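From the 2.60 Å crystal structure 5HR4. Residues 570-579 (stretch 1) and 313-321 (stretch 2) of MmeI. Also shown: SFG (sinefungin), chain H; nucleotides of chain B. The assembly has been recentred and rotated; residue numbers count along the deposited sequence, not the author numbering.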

ATOM      1  N   TRP A 570      -4.118  -0.259  -6.412  1.00 22.13           N
ATOM      2  CA  TRP A 570      -2.763  -0.729  -6.649  1.00 21.41           C
ATOM      3  C   TRP A 570      -2.718  -1.687  -7.838  1.00 24.23           C
ATOM      4  O   TRP A 570      -3.648  -2.457  -8.075  1.00 26.45           O
ATOM      5  CB  TRP A 570      -2.233  -1.449  -5.400  1.00 23.51           C
ATOM      6  CG  TRP A 570      -0.893  -2.110  -5.606  1.00 24.89           C
ATOM      7  CD1 TRP A 570      -0.672  -3.376  -6.030  1.00 21.54           C
ATOM      8  CD2 TRP A 570       0.413  -1.503  -5.440  1.00 23.65           C
ATOM      9  NE1 TRP A 570       0.685  -3.611  -6.130  1.00 26.13           N
ATOM     10  CE2 TRP A 570       1.369  -2.479  -5.775  1.00 21.58           C
ATOM     11  CE3 TRP A 570       0.855  -0.231  -5.045  1.00 22.51           C
ATOM     12  CZ2 TRP A 570       2.743  -2.242  -5.705  1.00 24.29           C
ATOM     13  CZ3 TRP A 570       2.214   0.011  -4.983  1.00 27.06           C
ATOM     14  CH2 TRP A 570       3.148  -0.995  -5.306  1.00 28.43           C
ATOM     15  N   THR A 571      -1.604  -1.667  -8.566  1.00 22.67           N
ATOM     16  CA  THR A 571      -1.351  -2.704  -9.559  1.00 21.52           C
ATOM     17  C   THR A 571       0.090  -2.578 -10.029  1.00 26.38           C
ATOM     18  O   THR A 571       0.753  -1.566  -9.785  1.00 25.46           O
ATOM     19  CB  THR A 571      -2.307  -2.632 -10.757  1.00 31.24           C
ATOM     20  OG1 THR A 571      -2.202  -3.859 -11.500  1.00 38.26           O
ATOM     21  CG2 THR A 571      -1.995  -1.410 -11.677  1.00 17.91           C
ATOM     22  N   ASN A 572       0.577  -3.650 -10.654  1.00 29.24           N
ATOM     23  CA  ASN A 572       1.861  -3.687 -11.349  1.00 29.25           C
ATOM     24  C   ASN A 572       1.828  -4.902 -12.271  1.00 34.69           C
ATOM     25  O   ASN A 572       0.808  -5.598 -12.374  1.00 33.24           O
ATOM     26  CB  ASN A 572       3.055  -3.690 -10.377  1.00 28.28           C
ATOM     27  CG  ASN A 572       3.178  -4.987  -9.512  1.00 35.04           C
ATOM     28  OD1 ASN A 572       2.811  -6.096  -9.925  1.00 33.96           O
ATOM     29  ND2 ASN A 572       3.753  -4.831  -8.312  1.00 29.55           N
ATOM     30  N   GLU A 573       2.946  -5.157 -12.946  1.00 34.14           N
ATOM     31  CA  GLU A 573       2.958  -6.140 -14.021  1.00 38.16           C
ATOM     32  C   GLU A 573       3.550  -7.471 -13.590  1.00 43.00           C
ATOM     33  O   GLU A 573       4.058  -8.215 -14.433  1.00 52.69           O
ATOM     34  CB  GLU A 573       3.717  -5.606 -15.241  1.00 44.06           C
ATOM     35  CG  GLU A 573       3.119  -4.348 -15.896  1.00 48.91           C
ATOM     36  CD  GLU A 573       3.837  -3.075 -15.477  1.00 55.34           C
ATOM     37  OE1 GLU A 573       4.444  -3.053 -14.377  1.00 50.49           O
ATOM     38  OE2 GLU A 573       3.806  -2.098 -16.255  1.00 65.19           O
ATOM     39  N   ALA A 574       3.512  -7.792 -12.303  1.00 36.56           N
ATOM     40  CA  ALA A 574       4.117  -9.027 -11.834  1.00 39.58           C
ATOM     41  C   ALA A 574       3.048  -9.974 -11.319  1.00 42.06           C
ATOM     42  O   ALA A 574       1.868  -9.630 -11.216  1.00 36.16           O
ATOM     43  CB  ALA A 574       5.154  -8.752 -10.744  1.00 41.10           C
ATOM     44  N   SER A 575       3.478 -11.186 -10.984  1.00 42.39           N
ATOM     45  CA  SER A 575       2.539 -12.146 -10.440  1.00 39.04           C
ATOM     46  C   SER A 575       1.956 -11.607  -9.133  1.00 39.24           C
ATOM     47  O   SER A 575       2.482 -10.666  -8.522  1.00 39.68           O
ATOM     48  CB  SER A 575       3.219 -13.503 -10.230  1.00 42.45           C
ATOM     49  OG  SER A 575       4.063 -13.503  -9.082  1.00 52.54           O
ATOM     50  N   GLY A 576       0.826 -12.182  -8.739  1.00 32.29           N
ATOM     51  CA  GLY A 576       0.263 -11.962  -7.424  1.00 30.54           C
ATOM     52  C   GLY A 576       0.109 -10.517  -7.000  1.00 32.39           C
ATOM     53  O   GLY A 576       0.583 -10.139  -5.929  1.00 34.15           O
ATOM     54  N   VAL A 577      -0.571  -9.701  -7.808  1.00 31.26           N
ATOM     55  CA  VAL A 577      -0.754  -8.304  -7.450  1.00 28.64           C
ATOM     56  C   VAL A 577      -1.502  -8.188  -6.133  1.00 25.17           C
ATOM     57  O   VAL A 577      -2.536  -8.840  -5.932  1.00 25.95           O
ATOM     58  CB  VAL A 577      -1.499  -7.566  -8.565  1.00 25.13           C
ATOM     59  CG1 VAL A 577      -1.883  -6.184  -8.081  1.00 20.70           C
ATOM     60  CG2 VAL A 577      -0.627  -7.505  -9.802  1.00 30.30           C
ATOM     61  N   ALA A 578      -1.004  -7.329  -5.242  1.00 23.88           N
ATOM     62  CA  ALA A 578      -1.663  -7.110  -3.961  1.00 26.67           C
ATOM     63  C   ALA A 578      -2.978  -6.359  -4.152  1.00 27.26           C
ATOM     64  O   ALA A 578      -3.192  -5.662  -5.141  1.00 26.88           O
ATOM     65  CB  ALA A 578      -0.755  -6.342  -2.998  1.00 27.03           C
ATOM     66  N   ALA A 579      -3.872  -6.531  -3.187  1.00 31.25           N
ATOM     67  CA  ALA A 579      -5.202  -5.934  -3.201  1.00 24.40           C
ATOM     68  C   ALA A 579      -5.243  -4.885  -2.099  1.00 26.83           C
ATOM     69  O   ALA A 579      -5.539  -5.184  -0.945  1.00 32.21           O
ATOM     70  CB  ALA A 579      -6.263  -6.981  -2.997  1.00 23.50           C
TER
HETATM   71  N   SFG H1002       9.638   0.683  -4.013  1.00 39.36           N
HETATM   72  CA  SFG H1002      10.243  -0.627  -4.136  1.00 41.66           C
HETATM   73  C   SFG H1002      10.180  -1.011  -5.602  1.00 44.47           C
HETATM   74  O   SFG H1002       9.649  -0.216  -6.409  1.00 45.42           O
HETATM   75  OXT SFG H1002      10.654  -2.096  -6.016  1.00 43.95           O
HETATM   76  CB  SFG H1002       9.478  -1.643  -3.294  1.00 40.94           C
HETATM   77  CG  SFG H1002       9.425  -1.123  -1.866  1.00 38.68           C
HETATM   78  CD  SFG H1002       8.441  -2.009  -1.136  1.00 36.43           C
HETATM   79  NE  SFG H1002       7.116  -1.512  -1.449  1.00 35.96           N
HETATM   80  C5' SFG H1002       8.692  -2.014   0.381  1.00 40.93           C
HETATM   81  C4' SFG H1002      10.151  -2.408   0.792  1.00 40.18           C
HETATM   82  O4' SFG H1002      10.355  -2.041   2.025  1.00 39.00           O
HETATM   83  C3' SFG H1002      10.410  -3.925   0.814  1.00 45.25           C
HETATM   84  O3' SFG H1002      11.308  -4.198  -0.163  1.00 50.67           O
HETATM   85  C2' SFG H1002      10.964  -4.251   2.232  1.00 42.99           C
HETATM   86  O2' SFG H1002      12.118  -5.193   2.173  1.00 45.35           O
HETATM   87  C1' SFG H1002      11.376  -3.106   2.674  1.00 38.60           C
HETATM   88  N9  SFG H1002      11.219  -2.943   4.085  1.00 33.27           N
HETATM   89  C8  SFG H1002      10.224  -3.366   4.860  1.00 37.02           C
HETATM   90  N7  SFG H1002      10.458  -2.950   6.107  1.00 34.95           N
HETATM   91  C5  SFG H1002      11.599  -2.262   6.095  1.00 38.51           C
HETATM   92  C6  SFG H1002      12.286  -1.638   7.108  1.00 37.93           C
HETATM   93  N6  SFG H1002      12.022  -1.491   8.518  1.00 32.91           N
HETATM   94  N1  SFG H1002      13.426  -1.002   6.867  1.00 36.32           N
HETATM   95  C2  SFG H1002      13.908  -0.974   5.601  1.00 32.87           C
HETATM   96  N3  SFG H1002      13.232  -1.596   4.600  1.00 34.79           N
HETATM   97  C4  SFG H1002      12.071  -2.243   4.848  1.00 35.93           C
ATOM     98  P    DA B   7      -2.772  -6.013   5.454  1.00 30.69           P
ATOM     99  OP1  DA B   7      -2.089  -7.337   5.450  1.00 25.69           O
ATOM    100  OP2  DA B   7      -2.256  -4.932   6.330  1.00 25.65           O
ATOM    101  O5'  DA B   7      -2.901  -5.525   3.952  1.00 30.66           O
ATOM    102  C5'  DA B   7      -2.007  -4.654   3.389  1.00 24.13           C
ATOM    103  C4'  DA B   7      -2.003  -4.928   1.919  1.00 24.41           C
ATOM    104  O4'  DA B   7      -1.103  -4.046   1.254  1.00 24.74           O
ATOM    105  C3'  DA B   7      -1.593  -6.341   1.539  1.00 26.76           C
ATOM    106  O3'  DA B   7      -2.462  -6.769   0.524  1.00 27.28           O
ATOM    107  C2'  DA B   7      -0.157  -6.170   1.037  1.00 26.25           C
ATOM    108  C1'  DA B   7      -0.196  -4.770   0.454  1.00 27.04           C
ATOM    109  N9   DA B   7       1.052  -4.021   0.539  1.00 28.76           N
ATOM    110  C8   DA B   7       1.901  -3.976   1.594  1.00 26.87           C
ATOM    111  N7   DA B   7       2.897  -3.158   1.428  1.00 28.44           N
ATOM    112  C5   DA B   7       2.672  -2.600   0.180  1.00 30.34           C
ATOM    113  C6   DA B   7       3.376  -1.631  -0.584  1.00 28.00           C
ATOM    114  N6   DA B   7       4.507  -1.049  -0.178  1.00 28.36           N
ATOM    115  N1   DA B   7       2.876  -1.298  -1.789  1.00 28.37           N
ATOM    116  C2   DA B   7       1.752  -1.884  -2.196  1.00 27.62           C
ATOM    117  N3   DA B   7       1.002  -2.794  -1.563  1.00 31.01           N
ATOM    118  C4   DA B   7       1.528  -3.109  -0.371  1.00 28.76           C
ATOM    119  P    DC B   8      -2.796  -8.320   0.255  1.00 26.16           P
ATOM    120  OP1  DC B   8      -1.800  -9.251   0.807  1.00 28.54           O
ATOM    121  OP2  DC B   8      -3.011  -8.336  -1.208  1.00 31.46           O
ATOM    122  O5'  DC B   8      -4.210  -8.543   0.963  1.00 35.95           O
ATOM    123  C5'  DC B   8      -4.514  -7.914   2.203  1.00 31.91           C
ATOM    124  C4'  DC B   8      -5.620  -8.674   2.910  1.00 33.57           C
ATOM    125  O4'  DC B   8      -6.889  -7.960   2.781  1.00 29.14           O
ATOM    126  C3'  DC B   8      -5.872 -10.078   2.374  1.00 32.32           C
ATOM    127  O3'  DC B   8      -6.219 -10.932   3.461  1.00 35.89           O
ATOM    128  C2'  DC B   8      -7.052  -9.860   1.423  1.00 27.70           C
ATOM    129  C1'  DC B   8      -7.852  -8.799   2.180  1.00 29.77           C
ATOM    130  N1   DC B   8      -8.729  -7.938   1.302  1.00 32.35           N
ATOM    131  C2   DC B   8     -10.127  -7.964   1.447  1.00 29.66           C
ATOM    132  O2   DC B   8     -10.633  -8.696   2.289  1.00 36.11           O
ATOM    133  N3   DC B   8     -10.885  -7.177   0.657  1.00 31.57           N
ATOM    134  C4   DC B   8     -10.306  -6.384  -0.248  1.00 33.43           C
ATOM    135  N4   DC B   8     -11.094  -5.621  -1.000  1.00 25.89           N
ATOM    136  C5   DC B   8      -8.887  -6.336  -0.411  1.00 31.78           C
ATOM    137  C6   DC B   8      -8.146  -7.120   0.377  1.00 29.90           C
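Stretch 2, residues 313-321: AHYTSEANI

How does stretch 2 run across stretch 1? Residues 570-579 form neither helix nor strand, and residues 313-317 are an irregular segment leading into a helix that begins at Glu318. The two chains run in opposite senses: Asn320 has its CA 8.8 Å from the CA of Trp570, the CA atoms of Ser317 and Asn572 approach to 5.2 Å, and His314 lies near Ala578, 7.5 Å between CA atoms. Ser317 holds the N-cap position, where its backbone O accepts from Ile321 N at 3.1 Å.

What satisfies the polar groups around Tyr315? Its carbonyl O accepts a hydrogen bond from Asn572 ND2 at 2.9 Å, while the same atom lies 3.0 Å from Trp570 CZ2, at the edge of the indole. The other end of the Asn572 amide is used within its own stretch, OD1 accepting from Ala574 N at 3.0 Å, so both amide atoms have partners. At the far end of the tyrosine, OH accepts from Glu573 N at 3.1 Å. Glu573 OE1 comes within 2.5 Å of that same OH, beside the ring edge.

How are the two rings of stretch 2 packed? Asn572 ND2 lies over one face of the Tyr315 ring, and Ala574 CB meets its edge, 3.7 Å from CE2. Further along, Ala578 CB sits over the face of the His314 imidazole, 3.7 Å from the centroid, a CH-pi contact.

How do the ligands use what remains? Sinefungin takes up backbone groups of stretch 2: its NE donates to His314 O at 3.0 Å, and its O accepts from Thr316 N at 2.9 Å. On stretch 1, Ala579 N donates to OP2 of DC8 at 2.8 Å, while C2 of DA7 lies over one Trp570 face, 3.4 Å from CZ3.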

ATOM      1  N   ALA A 313       6.613  -6.476   0.404  1.00 27.88           N
ATOM      2  CA  ALA A 313       7.574  -6.544  -0.708  1.00 30.59           C
ATOM      3  C   ALA A 313       6.872  -6.497  -2.073  1.00 32.05           C
ATOM      4  O   ALA A 313       6.847  -7.454  -2.851  1.00 31.37           O
ATOM      5  CB  ALA A 313       8.438  -7.784  -0.581  1.00 29.06           C
ATOM      6  N   HIS A 314       6.341  -5.324  -2.391  1.00 29.06           N
ATOM      7  CA  HIS A 314       5.570  -5.136  -3.612  1.00 28.41           C
ATOM      8  C   HIS A 314       6.203  -4.024  -4.421  1.00 26.46           C
ATOM      9  O   HIS A 314       6.290  -2.890  -3.945  1.00 27.52           O
ATOM     10  CB  HIS A 314       4.119  -4.829  -3.279  1.00 30.80           C
ATOM     11  CG  HIS A 314       3.387  -6.028  -2.780  1.00 33.22           C
ATOM     12  ND1 HIS A 314       2.912  -6.135  -1.492  1.00 30.87           N
ATOM     13  CD2 HIS A 314       3.107  -7.204  -3.389  1.00 29.69           C
ATOM     14  CE1 HIS A 314       2.330  -7.310  -1.342  1.00 32.22           C
ATOM     15  NE2 HIS A 314       2.433  -7.976  -2.480  1.00 31.18           N
ATOM     16  N   TYR A 315       6.686  -4.359  -5.613  1.00 22.29           N
ATOM     17  CA  TYR A 315       7.420  -3.384  -6.389  1.00 24.77           C
ATOM     18  C   TYR A 315       6.457  -2.353  -6.970  1.00 30.85           C
ATOM     19  O   TYR A 315       5.286  -2.644  -7.240  1.00 26.99           O
ATOM     20  CB  TYR A 315       8.222  -4.080  -7.486  1.00 32.25           C
ATOM     21  CG  TYR A 315       7.573  -4.111  -8.847  1.00 32.85           C
ATOM     22  CD1 TYR A 315       7.641  -3.005  -9.693  1.00 35.32           C
ATOM     23  CD2 TYR A 315       6.935  -5.249  -9.304  1.00 32.12           C
ATOM     24  CE1 TYR A 315       7.058  -3.013 -10.934  1.00 34.38           C
ATOM     25  CE2 TYR A 315       6.358  -5.283 -10.547  1.00 36.02           C
ATOM     26  CZ  TYR A 315       6.412  -4.152 -11.368  1.00 40.67           C
ATOM     27  OH  TYR A 315       5.818  -4.149 -12.628  1.00 37.66           O
ATOM     28  N   THR A 316       6.972  -1.142  -7.176  1.00 29.85           N
ATOM     29  CA  THR A 316       6.173  -0.005  -7.610  1.00 30.12           C
ATOM     30  C   THR A 316       6.299   0.198  -9.114  1.00 24.99           C
ATOM     31  O   THR A 316       7.409   0.299  -9.641  1.00 26.51           O
ATOM     32  CB  THR A 316       6.586   1.265  -6.866  1.00 27.39           C
ATOM     33  OG1 THR A 316       6.647   0.991  -5.457  1.00 30.11           O
ATOM     34  CG2 THR A 316       5.565   2.354  -7.103  1.00 24.86           C
ATOM     35  N   SER A 317       5.153   0.266  -9.788  1.00 27.13           N
ATOM     36  CA  SER A 317       5.091   0.427 -11.239  1.00 30.42           C
ATOM     37  C   SER A 317       5.855   1.661 -11.690  1.00 26.22           C
ATOM     38  O   SER A 317       5.940   2.665 -10.977  1.00 28.42           O
ATOM     39  CB  SER A 317       3.630   0.543 -11.716  1.00 20.98           C
ATOM     40  N   GLU A 318       6.397   1.586 -12.909  1.00 22.32           N
ATOM     41  CA  GLU A 318       6.808   2.810 -13.592  1.00 29.33           C
ATOM     42  C   GLU A 318       5.743   3.898 -13.486  1.00 29.39           C
ATOM     43  O   GLU A 318       6.063   5.061 -13.219  1.00 34.24           O
ATOM     44  CB  GLU A 318       7.120   2.530 -15.065  1.00 31.37           C
ATOM     45  CG  GLU A 318       7.943   3.644 -15.728  1.00 34.02           C
ATOM     46  CD  GLU A 318       8.626   3.219 -17.035  1.00 42.44           C
ATOM     47  OE1 GLU A 318       9.376   2.206 -17.042  1.00 38.44           O
ATOM     48  OE2 GLU A 318       8.413   3.912 -18.063  1.00 47.46           O
ATOM     49  N   ALA A 319       4.468   3.546 -13.684  1.00 28.56           N
ATOM     50  CA  ALA A 319       3.441   4.581 -13.737  1.00 26.20           C
ATOM     51  C   ALA A 319       3.253   5.247 -12.383  1.00 29.91           C
ATOM     52  O   ALA A 319       3.026   6.457 -12.311  1.00 30.71           O
ATOM     53  CB  ALA A 319       2.121   4.004 -14.219  1.00 15.12           C
ATOM     54  N   ASN A 320       3.346   4.475 -11.296  1.00 34.11           N
ATOM     55  CA  ASN A 320       3.045   5.024  -9.978  1.00 28.84           C
ATOM     56  C   ASN A 320       4.190   5.876  -9.444  1.00 29.03           C
ATOM     57  O   ASN A 320       3.933   6.887  -8.773  1.00 29.55           O
ATOM     58  CB  ASN A 320       2.687   3.893  -9.022  1.00 26.69           C
ATOM     59  CG  ASN A 320       1.216   3.494  -9.122  1.00 32.64           C
ATOM     60  OD1 ASN A 320       0.363   4.298  -9.527  1.00 31.09           O
ATOM     61  ND2 ASN A 320       0.912   2.265  -8.740  1.00 29.27           N
ATOM     62  N   ILE A 321       5.438   5.512  -9.773  1.00 24.72           N
ATOM     63  CA  ILE A 321       6.595   6.368  -9.493  1.00 29.53           C
ATOM     64  C   ILE A 321       6.518   7.682 -10.282  1.00 29.71           C
ATOM     65  O   ILE A 321       6.849   8.758  -9.761  1.00 28.62           O
ATOM     66  CB  ILE A 321       7.901   5.594  -9.785  1.00 27.52           C
ATOM     67  CG1 ILE A 321       7.971   4.337  -8.918  1.00 27.53           C
ATOM     68  CG2 ILE A 321       9.120   6.458  -9.547  1.00 22.13           C
ATOM     69  CD1 ILE A 321       9.168   3.447  -9.205  1.00 26.81           C
TER